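Local atomic coordinates of orotidine-5-phosphate decarboxylase/orotate phosphoribosyltransferase, putative (Ompdcase-oprtase, putative) (PDB entry 3QW3), a protein that probably catalyses the decarboxylation of orotidine 5'-phosphate to UMP, this chain being the decarboxylase part of a longer bifunctional UMP synthase. Residues Ile88-Thr91 with Ala92-Tyr95; Ser118-Pro121 with Phe122-Pro126. All coordinates share one frame; numbering follows the deposited sequence.

Interactions 1 and 2 are local contacts on two successive helices of the barrel, 89-102 and 116-123; the centres of the two contacts lie about 10 Å apart. Interaction 1 is partly buried: one side of its helical turn faces the second subunit, and its two aspartates meet through water. Interaction 2 is largely buried, with Leu119, Phe122 and Met123 turned toward strands and loops of its own chain, while Gln120 and Arg124 stay at the surface; no other chain of the assembly touches it. The helices pack directly: Asp93 OD1 lies 3.3 Å from Pro121 CB, Ala92 sits against the same proline ring, and Tyr95 CB is 3.7 Å from Phe122 CZ.

Interaction 1: Ile88-Thr91 with Ala92-Tyr95; sequences IADT and ADAY
With CG anti to its own carbonyl carbon in both Asp90 (chi1 -65°) and Asp93 (chi1 -74°), the two carboxylates lean beside their backbone nitrogens and come together one turn apart. Their planes differ by 26°, and Asp90 OD1 stops 4.1 Å from Asp93 OD2. A water between them donates to both, at 2.8 Å from Asp93 OD2 and more weakly to Asp90 OD1, which probably eases the repulsion of the like charges. One turn apart on the helix, Thr91 and Tyr95 lie alongside, pointing the same way; Thr91 CG2 reaches Tyr95 CE1 at 4.1 Å. The hydroxyl of Thr91 bonds instead to Asn51 of the second subunit, and Tyr95 OH makes a weak bond to Arg85 of that subunit.

Four amides tie the backbone together. Ala92 N bonds to Ile88 O at 3.1 Å and Asp93 N to Ala89 O at 3.0 Å. Ala94 N to Asp90 O and Tyr95 N to Thr91 O continue the series. These i to i+4 bonds belong to the N-terminal part of the alpha-helix 89-102, the helix of a beta-alpha-beta unit in a TIM barrel, here placed at the subunit interface.

Interaction 2: Ser118-Pro121 with Phe122-Pro126; sequences SLQP and FMRYP
Leu119 and Met123 meet one turn apart on the helix of a beta-alpha-beta unit in the TIM barrel, between strands 107-110 and 129-135, toward the C-terminal end of helix 116-123.

The apolar contact is made by the methyl end of the methionine. Met123 CG stands anti to its carbonyl carbon (chi1 -62°) and the chain runs extended beyond it, laying the thioether alongside Leu119, with CE 3.6 Å from Leu119 CB. Both side chains point the same way, into the fold: Leu119 also touches Trp166, and Met123 touches Val130 and Val132. The Phe122 ring presents its edge to Ser118 O and packs on Ala96 of helix 89-102 and on Ile108 and Val130.

Among the backbone bonds, Leu119 O is gripped twice. Met123 N approaches Leu119 O at 3.0 Å in the carbonyl plane, while Phe122 N reaches Leu119 O from above that plane at 2.9 Å, in a more bent hydrogen bond. Arg124 N then bonds to Gln120 O at 2.9 Å. Pro121 has no N-H to give the preceding turn, and the helix kinks there.

At the polar surface Gln120 and Arg124 run across one another, amide and guanidinium planes 52° apart. Gln120 NE2 lies near the plane of the guanidinium, at its edge, but its closest approaches are to the aliphatic CB and CD of Arg124. Pro121 O has the edge of the Tyr125 ring in plane beside it, CE1 at 3.6 Å, and accepts a hydrogen bond from a water at 2.7 Å that in turn receives a weak bond from Arg124 NH1.

Interaction 1: Ile88-Thr91 with Ala92-Tyr95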
# COMPACT_ATOMS: atom_id res chain seq x y z
N ILE A 88 -1.72 -4.14 -8.94
CA ILE A 88 -1.99 -4.07 -10.37
C ILE A 88 -3.36 -4.58 -10.76
O ILE A 88 -4.07 -5.17 -9.94
CB ILE A 88 -0.89 -4.75 -11.21
CG1 ILE A 88 -0.40 -6.06 -10.57
CG2 ILE A 88 0.27 -3.78 -11.40
CD1 ILE A 88 -1.41 -7.17 -10.57
N ALA A 89 -3.74 -4.33 -12.02
CA ALA A 89 -4.90 -4.96 -12.67
C ALA A 89 -6.18 -4.92 -11.84
O ALA A 89 -6.52 -3.87 -11.29
CB ALA A 89 -4.55 -6.40 -13.10
N ASP A 90 -6.87 -6.06 -11.76
CA ASP A 90 -8.14 -6.18 -11.05
C ASP A 90 -8.04 -5.81 -9.58
O ASP A 90 -9.00 -5.30 -8.99
CB ASP A 90 -8.70 -7.61 -11.16
CG ASP A 90 -9.08 -7.99 -12.58
OD1 ASP A 90 -8.98 -7.14 -13.50
OD2 ASP A 90 -9.50 -9.16 -12.77
N THR A 91 -6.88 -6.08 -8.97
CA THR A 91 -6.67 -5.79 -7.56
C THR A 91 -6.71 -4.28 -7.32
O THR A 91 -7.45 -3.81 -6.47
CB THR A 91 -5.36 -6.40 -7.03
OG1 THR A 91 -5.34 -7.80 -7.34
CG2 THR A 91 -5.25 -6.21 -5.52
N ALA A 92 -5.91 -3.54 -8.09
CA ALA A 92 -5.91 -2.08 -8.01
C ALA A 92 -7.29 -1.50 -8.37
O ALA A 92 -7.74 -0.55 -7.73
CB ALA A 92 -4.83 -1.49 -8.88
N ASP A 93 -7.96 -2.09 -9.36
CA ASP A 93 -9.34 -1.70 -9.71
C ASP A 93 -10.27 -1.83 -8.51
O ASP A 93 -11.13 -0.97 -8.30
CB ASP A 93 -9.92 -2.56 -10.84
CG ASP A 93 -9.34 -2.22 -12.21
OD1 ASP A 93 -8.81 -1.11 -12.42
OD2 ASP A 93 -9.45 -3.09 -13.10
N ALA A 94 -10.10 -2.91 -7.74
CA ALA A 94 -10.92 -3.16 -6.56
C ALA A 94 -10.68 -2.12 -5.46
O ALA A 94 -11.64 -1.63 -4.85
CB ALA A 94 -10.69 -4.57 -6.03
N TYR A 95 -9.42 -1.79 -5.21
CA TYR A 95 -9.08 -0.74 -4.25
C TYR A 95 -9.71 0.60 -4.68
O TYR A 95 -10.22 1.34 -3.84
CB TYR A 95 -7.57 -0.54 -4.14
CG TYR A 95 -6.80 -1.55 -3.29
CD1 TYR A 95 -5.60 -2.08 -3.75
CD2 TYR A 95 -7.25 -1.92 -2.02
CE1 TYR A 95 -4.87 -2.98 -2.98
CE2 TYR A 95 -6.51 -2.83 -1.23
CZ TYR A 95 -5.33 -3.35 -1.73
OH TYR A 95 -4.58 -4.24 -0.99
O HOH W 1 -10.99 -5.38 -12.89

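Interaction 2: Ser118-Pro121 with Phe122-Pro126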
# COMPACT_ATOMS: atom_id res chain seq x y z
N SER A 118 0.29 0.43 -12.21
CA SER A 118 -0.23 0.24 -10.85
C SER A 118 -0.96 1.48 -10.36
O SER A 118 -1.71 1.42 -9.38
CB SER A 118 0.90 -0.13 -9.89
OG SER A 118 1.72 0.98 -9.59
N LEU A 119 -0.75 2.61 -11.04
CA LEU A 119 -1.39 3.87 -10.69
C LEU A 119 -2.58 4.21 -11.58
O LEU A 119 -3.55 4.82 -11.13
CB LEU A 119 -0.36 5.01 -10.71
CG LEU A 119 0.76 4.92 -9.66
CD1 LEU A 119 1.84 5.96 -9.94
CD2 LEU A 119 0.20 5.07 -8.25
N GLN A 120 -2.51 3.77 -12.84
CA GLN A 120 -3.59 3.99 -13.81
C GLN A 120 -5.00 3.63 -13.32
O GLN A 120 -5.94 4.40 -13.55
CB GLN A 120 -3.25 3.31 -15.15
CG GLN A 120 -4.20 3.65 -16.31
CD GLN A 120 -5.40 2.71 -16.41
OE1 GLN A 120 -5.49 1.69 -15.71
NE2 GLN A 120 -6.35 3.06 -17.29
N PRO A 121 -5.17 2.48 -12.63
CA PRO A 121 -6.51 2.14 -12.13
C PRO A 121 -7.11 3.16 -11.16
O PRO A 121 -8.32 3.25 -11.03
CB PRO A 121 -6.28 0.80 -11.42
CG PRO A 121 -5.12 0.21 -12.13
CD PRO A 121 -4.22 1.38 -12.38
N PHE A 122 -6.26 3.92 -10.48
CA PHE A 122 -6.74 5.02 -9.65
C PHE A 122 -6.93 6.28 -10.50
O PHE A 122 -7.95 6.96 -10.40
CB PHE A 122 -5.80 5.27 -8.48
CG PHE A 122 -5.65 4.09 -7.57
CD1 PHE A 122 -6.67 3.75 -6.67
CD2 PHE A 122 -4.51 3.30 -7.61
CE1 PHE A 122 -6.54 2.65 -5.82
CE2 PHE A 122 -4.37 2.19 -6.77
CZ PHE A 122 -5.38 1.87 -5.87
N MET A 123 -5.95 6.57 -11.35
CA MET A 123 -5.93 7.83 -12.12
C MET A 123 -6.96 7.90 -13.24
O MET A 123 -7.23 8.98 -13.78
CB MET A 123 -4.52 8.09 -12.66
CG MET A 123 -3.47 8.27 -11.56
SD MET A 123 -1.79 8.31 -12.17
CE MET A 123 -0.89 8.59 -10.65
N ARG A 124 -7.55 6.76 -13.60
CA ARG A 124 -8.54 6.71 -14.67
C ARG A 124 -9.88 7.36 -14.30
O ARG A 124 -10.74 7.56 -15.16
CB ARG A 124 -8.74 5.27 -15.18
CG ARG A 124 -9.25 4.29 -14.13
CD ARG A 124 -9.28 2.86 -14.67
NE ARG A 124 -10.29 2.67 -15.72
CZ ARG A 124 -11.57 2.41 -15.48
NH1 ARG A 124 -12.03 2.30 -14.24
NH2 ARG A 124 -12.41 2.26 -16.51
N TYR A 125 -10.05 7.66 -13.01
CA TYR A 125 -11.22 8.40 -12.52
C TYR A 125 -10.89 9.89 -12.57
O TYR A 125 -10.22 10.40 -11.67
CB TYR A 125 -11.53 8.03 -11.07
CG TYR A 125 -12.08 6.64 -10.79
CD1 TYR A 125 -11.28 5.51 -10.90
CD2 TYR A 125 -13.39 6.48 -10.34
CE1 TYR A 125 -11.78 4.24 -10.62
CE2 TYR A 125 -13.90 5.22 -10.05
CZ TYR A 125 -13.09 4.10 -10.19
OH TYR A 125 -13.60 2.86 -9.91
N PRO A 126 -11.37 10.61 -13.60
CA PRO A 126 -10.97 12.02 -13.75
C PRO A 126 -11.44 12.91 -12.59
O PRO A 126 -10.80 13.93 -12.29
CB PRO A 126 -11.66 12.45 -15.06
CG PRO A 126 -12.00 11.17 -15.75
CD PRO A 126 -12.31 10.20 -14.66
O HOH W 2 -10.02 1.30 -11.80